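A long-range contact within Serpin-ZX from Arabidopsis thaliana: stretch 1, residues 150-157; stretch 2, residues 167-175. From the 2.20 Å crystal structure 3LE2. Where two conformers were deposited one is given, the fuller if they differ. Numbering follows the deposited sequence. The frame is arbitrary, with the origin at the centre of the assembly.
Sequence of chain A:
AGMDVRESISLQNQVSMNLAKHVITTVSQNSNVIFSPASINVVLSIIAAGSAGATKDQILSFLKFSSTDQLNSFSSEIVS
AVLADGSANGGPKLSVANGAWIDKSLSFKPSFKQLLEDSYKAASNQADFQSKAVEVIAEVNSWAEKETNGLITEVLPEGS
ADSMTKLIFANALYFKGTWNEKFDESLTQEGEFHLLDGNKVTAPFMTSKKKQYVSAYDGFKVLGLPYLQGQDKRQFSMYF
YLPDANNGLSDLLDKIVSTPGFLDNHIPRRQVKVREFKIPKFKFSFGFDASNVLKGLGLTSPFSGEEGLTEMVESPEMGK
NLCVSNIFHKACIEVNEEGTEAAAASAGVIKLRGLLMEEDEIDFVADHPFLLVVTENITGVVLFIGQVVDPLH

Stretch 1, residues 150-157: GLITEVLP
Stretch 2 (167-175) LIFANALYF

Residues 167-175 form an extended β-strand, with phi between about -100° and -145° and psi between about 118° and 155°. Residues 150-157 lie against it as an irregular segment, running roughly antiparallel, with end-to-end directions 158° apart. The CA atoms of Val 155 and Ala 170 lie 6.8 Å apart, and those of Ile 152 and Tyr 174 lie 6.9 Å apart. This spacing leaves room for a layer of side chains; no hydrogen bond links the stretches, and the 417 Å² they bury is held by apolar contact.

The strand's alternation sets the pattern: Ile 168, Ala 170, Ala 172 and Tyr 174 direct CB toward stretch 1, whereas Phe 169, Asn 171, Leu 173 and Phe 175 direct it away. Ile 168 (chi1 p, chi2 t) begins the contact, with Ile 168 CD1 4.0 Å from Leu 156 CD2. The CA-to-CB bond of Leu 156 points sideways, but its m,p rotamer (chi1 -83°, chi2 58°) brings the branched end nearer the strand.

At Ala 170 the short methyl suits a place shared by two larger neighbors. Ala 170 CB lies 4.0 Å from Leu 156 CD1 and 4.5 Å from Val 155 CG1. Val 155, with phi/psi -61°/-44° and chi1 t, also sets Val 155 CG1 3.7 Å from Asn 171 O, a van der Waals approach. Asn 171 (chi1 t, chi2 -63°) points its CA-to-CB bond away, and its amide OD1 and ND2 are hydrogen-bonded elsewhere in the structure.

Ala 172 again offers just a methyl, so stretch 1 can come close: Ala 172 CB is 3.6 Å from Ile 152 CD1 and 4.1 Å from Val 155 CG2. Ile 152 is itself extended (phi/psi -109°/137°), and its m,t rotamer carries the side chain down to the strand, with Ile 152 CD1 3.7 Å from Leu 173 C. The CA-to-CB bond of Leu 173 (t,p) points away, and its close contact with Ile 152 is through the backbone.

Tyr 174 (chi1 t, chi2 90°) gives the largest contact area. Ile 152 CD1 sits 3.7 Å from both Tyr 174 N and Tyr 174 CB, while Leu 151 covers one face of the ring. Leu 151, at phi/psi -72°/-46° with rotamer m,t, places Leu 151 CD1 3.4 Å from Tyr 174 CD2 and 3.7 Å from the Tyr 174 ring centroid, 29° off the normal: a CH-π contact. Before it, Gly 150 adopts phi/psi 82°/1°, where a CB would jam against the preceding carbonyl O.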

ATOM      1  N   GLY A 150       4.558 -16.212   9.432  1.00 50.58           N
ATOM      2  CA  GLY A 150       5.968 -15.890   9.578  1.00 50.79           C
ATOM      3  C   GLY A 150       6.525 -14.903   8.562  1.00 49.38           C
ATOM      4  O   GLY A 150       7.709 -14.575   8.599  1.00 48.25           O
ATOM      5  N   LEU A 151       5.681 -14.419   7.656  1.00 51.80           N
ATOM      6  CA  LEU A 151       6.158 -13.545   6.588  1.00 56.69           C
ATOM      7  C   LEU A 151       6.519 -12.156   7.122  1.00 55.14           C
ATOM      8  O   LEU A 151       7.579 -11.601   6.805  1.00 50.48           O
ATOM      9  CB  LEU A 151       5.126 -13.475   5.458  1.00 46.70           C
ATOM     10  CG  LEU A 151       4.862 -14.843   4.797  1.00 58.43           C
ATOM     11  CD1 LEU A 151       3.613 -14.875   3.848  1.00 45.20           C
ATOM     12  CD2 LEU A 151       6.124 -15.326   4.082  1.00 39.44           C
ATOM     13  N   ILE A 152       5.636 -11.606   7.952  1.00 52.63           N
ATOM     14  CA  ILE A 152       5.905 -10.331   8.605  1.00 50.98           C
ATOM     15  C   ILE A 152       6.155 -10.544  10.095  1.00 44.04           C
ATOM     16  O   ILE A 152       5.446 -11.302  10.759  1.00 40.43           O
ATOM     17  CB  ILE A 152       4.779  -9.321   8.358  1.00 60.20           C
ATOM     18  CG1 ILE A 152       4.752  -8.946   6.874  1.00 45.97           C
ATOM     19  CG2 ILE A 152       4.978  -8.090   9.239  1.00 52.61           C
ATOM     20  CD1 ILE A 152       3.549  -8.177   6.471  1.00 41.29           C
ATOM     21  N   THR A 153       7.165  -9.864  10.617  1.00 45.23           N
ATOM     22  CA  THR A 153       7.807 -10.329  11.828  1.00 48.95           C
ATOM     23  C   THR A 153       7.783  -9.322  12.982  1.00 47.59           C
ATOM     24  O   THR A 153       7.755  -9.712  14.153  1.00 55.26           O
ATOM     25  CB  THR A 153       9.253 -10.773  11.501  1.00 46.92           C
ATOM     26  OG1 THR A 153       9.566 -11.967  12.224  1.00 66.24           O
ATOM     27  CG2 THR A 153      10.267  -9.667  11.809  1.00 50.02           C
ATOM     28  N   GLU A 154       7.766  -8.036  12.653  1.00 40.30           N
ATOM     29  CA  GLU A 154       7.914  -6.998  13.668  1.00 44.90           C
ATOM     30  C   GLU A 154       7.145  -5.704  13.371  1.00 46.05           C
ATOM     31  O   GLU A 154       7.750  -4.663  13.105  1.00 49.93           O
ATOM     32  CB  GLU A 154       9.396  -6.679  13.853  1.00 45.60           C
ATOM     33  CG  GLU A 154       9.674  -5.544  14.821  1.00 55.06           C
ATOM     34  CD  GLU A 154      11.084  -5.593  15.374  1.00 64.86           C
ATOM     35  OE1 GLU A 154      11.588  -6.713  15.612  1.00 71.60           O
ATOM     36  OE2 GLU A 154      11.686  -4.516  15.575  1.00 59.48           O
ATOM     37  N   VAL A 155       5.819  -5.763  13.445  1.00 33.01           N
ATOM     38  CA  VAL A 155       4.998  -4.572  13.228  1.00 31.36           C
ATOM     39  C   VAL A 155       5.267  -3.436  14.225  1.00 32.30           C
ATOM     40  O   VAL A 155       5.377  -2.289  13.819  1.00 32.19           O
ATOM     41  CB  VAL A 155       3.492  -4.903  13.191  1.00 35.38           C
ATOM     42  CG1 VAL A 155       2.711  -3.727  12.589  1.00 30.27           C
ATOM     43  CG2 VAL A 155       3.266  -6.152  12.364  1.00 34.25           C
ATOM     44  N   LEU A 156       5.383  -3.741  15.519  1.00 30.64           N
ATOM     45  CA  LEU A 156       5.702  -2.702  16.508  1.00 28.37           C
ATOM     46  C   LEU A 156       7.205  -2.653  16.798  1.00 29.56           C
ATOM     47  O   LEU A 156       7.791  -3.674  17.133  1.00 37.14           O
ATOM     48  CB  LEU A 156       4.925  -2.907  17.811  1.00 24.28           C
ATOM     49  CG  LEU A 156       3.484  -2.396  17.933  1.00 24.91           C
ATOM     50  CD1 LEU A 156       2.581  -3.003  16.877  1.00 27.33           C
ATOM     51  CD2 LEU A 156       2.959  -2.708  19.303  1.00 24.41           C
ATOM     52  N   PRO A 157       7.837  -1.471  16.642  1.00 32.26           N
ATOM     53  CA  PRO A 157       9.261  -1.330  16.959  1.00 28.86           C
ATOM     54  C   PRO A 157       9.479  -1.333  18.464  1.00 36.84           C
ATOM     55  O   PRO A 157       8.563  -0.998  19.218  1.00 32.03           O
ATOM     56  CB  PRO A 157       9.611   0.066  16.415  1.00 23.92           C
ATOM     57  CG  PRO A 157       8.530   0.418  15.478  1.00 27.39           C
ATOM     58  CD  PRO A 157       7.300  -0.249  16.011  1.00 28.43           C
ATOM     59  N   LEU A 167      -4.882   2.789  23.345  1.00 37.52           N
ATOM     60  CA  LEU A 167      -5.512   2.131  22.199  1.00 35.52           C
ATOM     61  C   LEU A 167      -4.625   2.142  20.966  1.00 28.40           C
ATOM     62  O   LEU A 167      -4.229   3.201  20.477  1.00 33.91           O
ATOM     63  CB  LEU A 167      -6.862   2.784  21.869  1.00 31.39           C
ATOM     64  CG  LEU A 167      -7.604   2.256  20.644  1.00 29.86           C
ATOM     65  CD1 LEU A 167      -8.053   0.810  20.802  1.00 26.99           C
ATOM     66  CD2 LEU A 167      -8.789   3.147  20.358  1.00 38.41           C
ATOM     67  N   ILE A 168      -4.314   0.953  20.461  0.57 29.07           N
ATOM     68  CA  ILE A 168      -3.484   0.827  19.270  0.57 30.56           C
ATOM     69  C   ILE A 168      -4.103  -0.077  18.208  0.57 31.00           C
ATOM     70  O   ILE A 168      -4.916  -0.960  18.506  0.57 33.28           O
ATOM     71  CB  ILE A 168      -2.081   0.277  19.606  0.57 31.24           C
ATOM     72  CG1 ILE A 168      -2.184  -1.175  20.089  0.57 31.97           C
ATOM     73  CG2 ILE A 168      -1.382   1.180  20.615  0.57 26.57           C
ATOM     74  CD1 ILE A 168      -0.850  -1.872  20.268  0.57 29.60           C
ATOM     75  N   PHE A 169      -3.707   0.151  16.965  1.00 28.38           N
ATOM     76  CA  PHE A 169      -4.063  -0.741  15.889  1.00 26.48           C
ATOM     77  C   PHE A 169      -2.776  -1.262  15.271  1.00 29.72           C
ATOM     78  O   PHE A 169      -1.807  -0.525  15.121  1.00 28.25           O
ATOM     79  CB  PHE A 169      -4.927  -0.014  14.871  1.00 23.95           C
ATOM     80  CG  PHE A 169      -6.276   0.348  15.404  1.00 36.49           C
ATOM     81  CD1 PHE A 169      -7.334  -0.549  15.320  1.00 32.93           C
ATOM     82  CD2 PHE A 169      -6.482   1.567  16.028  1.00 31.64           C
ATOM     83  CE1 PHE A 169      -8.574  -0.221  15.829  1.00 36.14           C
ATOM     84  CE2 PHE A 169      -7.716   1.895  16.536  1.00 34.60           C
ATOM     85  CZ  PHE A 169      -8.763   1.004  16.438  1.00 30.79           C
ATOM     86  N   ALA A 170      -2.746  -2.543  14.949  1.00 25.20           N
ATOM     87  CA  ALA A 170      -1.573  -3.091  14.308  1.00 30.57           C
ATOM     88  C   ALA A 170      -2.036  -3.728  13.028  1.00 30.95           C
ATOM     89  O   ALA A 170      -2.944  -4.559  13.035  1.00 32.87           O
ATOM     90  CB  ALA A 170      -0.868  -4.109  15.207  1.00 21.23           C
ATOM     91  N   ASN A 171      -1.422  -3.316  11.926  1.00 28.96           N
ATOM     92  CA  ASN A 171      -1.854  -3.762  10.618  1.00 31.65           C
ATOM     93  C   ASN A 171      -0.660  -4.069   9.725  1.00 35.46           C
ATOM     94  O   ASN A 171       0.337  -3.345   9.725  1.00 33.19           O
ATOM     95  CB  ASN A 171      -2.772  -2.713   9.980  1.00 32.79           C
ATOM     96  CG  ASN A 171      -3.308  -3.154   8.637  1.00 47.33           C
ATOM     97  OD1 ASN A 171      -2.542  -3.354   7.694  1.00 54.09           O
ATOM     98  ND2 ASN A 171      -4.628  -3.315   8.539  1.00 44.67           N
ATOM     99  N   ALA A 172      -0.754  -5.156   8.972  1.00 32.00           N
ATOM    100  CA  ALA A 172       0.328  -5.526   8.070  1.00 35.92           C
ATOM    101  C   ALA A 172      -0.242  -6.139   6.801  1.00 32.50           C
ATOM    102  O   ALA A 172      -1.277  -6.794   6.827  1.00 31.77           O
ATOM    103  CB  ALA A 172       1.287  -6.497   8.756  1.00 37.85           C
ATOM    104  N   LEU A 173       0.427  -5.911   5.682  1.00 36.91           N
ATOM    105  CA  LEU A 173       0.026  -6.542   4.437  1.00 36.84           C
ATOM    106  C   LEU A 173       1.266  -7.104   3.765  1.00 33.27           C
ATOM    107  O   LEU A 173       2.194  -6.360   3.434  1.00 34.56           O
ATOM    108  CB  LEU A 173      -0.704  -5.554   3.501  1.00 29.91           C
ATOM    109  CG  LEU A 173      -1.244  -6.133   2.179  1.00 29.52           C
ATOM    110  CD1 LEU A 173      -2.312  -7.195   2.431  1.00 37.11           C
ATOM    111  CD2 LEU A 173      -1.791  -5.068   1.212  1.00 28.03           C
ATOM    112  N   TYR A 174       1.283  -8.422   3.586  1.00 34.82           N
ATOM    113  CA  TYR A 174       2.325  -9.073   2.799  1.00 37.00           C
ATOM    114  C   TYR A 174       1.779  -9.430   1.420  1.00 28.90           C
ATOM    115  O   TYR A 174       0.661  -9.926   1.288  1.00 29.27           O
ATOM    116  CB  TYR A 174       2.874 -10.319   3.516  1.00 29.77           C
ATOM    117  CG  TYR A 174       3.870 -11.126   2.707  1.00 31.28           C
ATOM    118  CD1 TYR A 174       5.233 -10.855   2.782  1.00 41.22           C
ATOM    119  CD2 TYR A 174       3.454 -12.165   1.865  1.00 39.60           C
ATOM    120  CE1 TYR A 174       6.169 -11.595   2.053  1.00 36.29           C
ATOM    121  CE2 TYR A 174       4.385 -12.914   1.122  1.00 36.90           C
ATOM    122  CZ  TYR A 174       5.743 -12.616   1.228  1.00 36.86           C
ATOM    123  OH  TYR A 174       6.687 -13.322   0.513  1.00 40.84           O
ATOM    124  N   PHE A 175       2.576  -9.174   0.395  1.00 29.50           N
ATOM    125  CA  PHE A 175       2.213  -9.515  -0.972  1.00 35.49           C
ATOM    126  C   PHE A 175       3.450 -10.041  -1.665  1.00 34.01           C
ATOM    127  O   PHE A 175       4.541  -9.487  -1.520  1.00 34.61           O
ATOM    128  CB  PHE A 175       1.669  -8.271  -1.695  1.00 33.45           C
ATOM    129  CG  PHE A 175       1.485  -8.427  -3.199  1.00 33.94           C
ATOM    130  CD1 PHE A 175       0.241  -8.696  -3.735  1.00 31.70           C
ATOM    131  CD2 PHE A 175       2.537  -8.211  -4.074  1.00 35.57           C
ATOM    132  CE1 PHE A 175       0.059  -8.798  -5.108  1.00 29.78           C
ATOM    133  CE2 PHE A 175       2.356  -8.306  -5.454  1.00 31.38           C
ATOM    134  CZ  PHE A 175       1.120  -8.603  -5.965  1.00 30.99           C
TER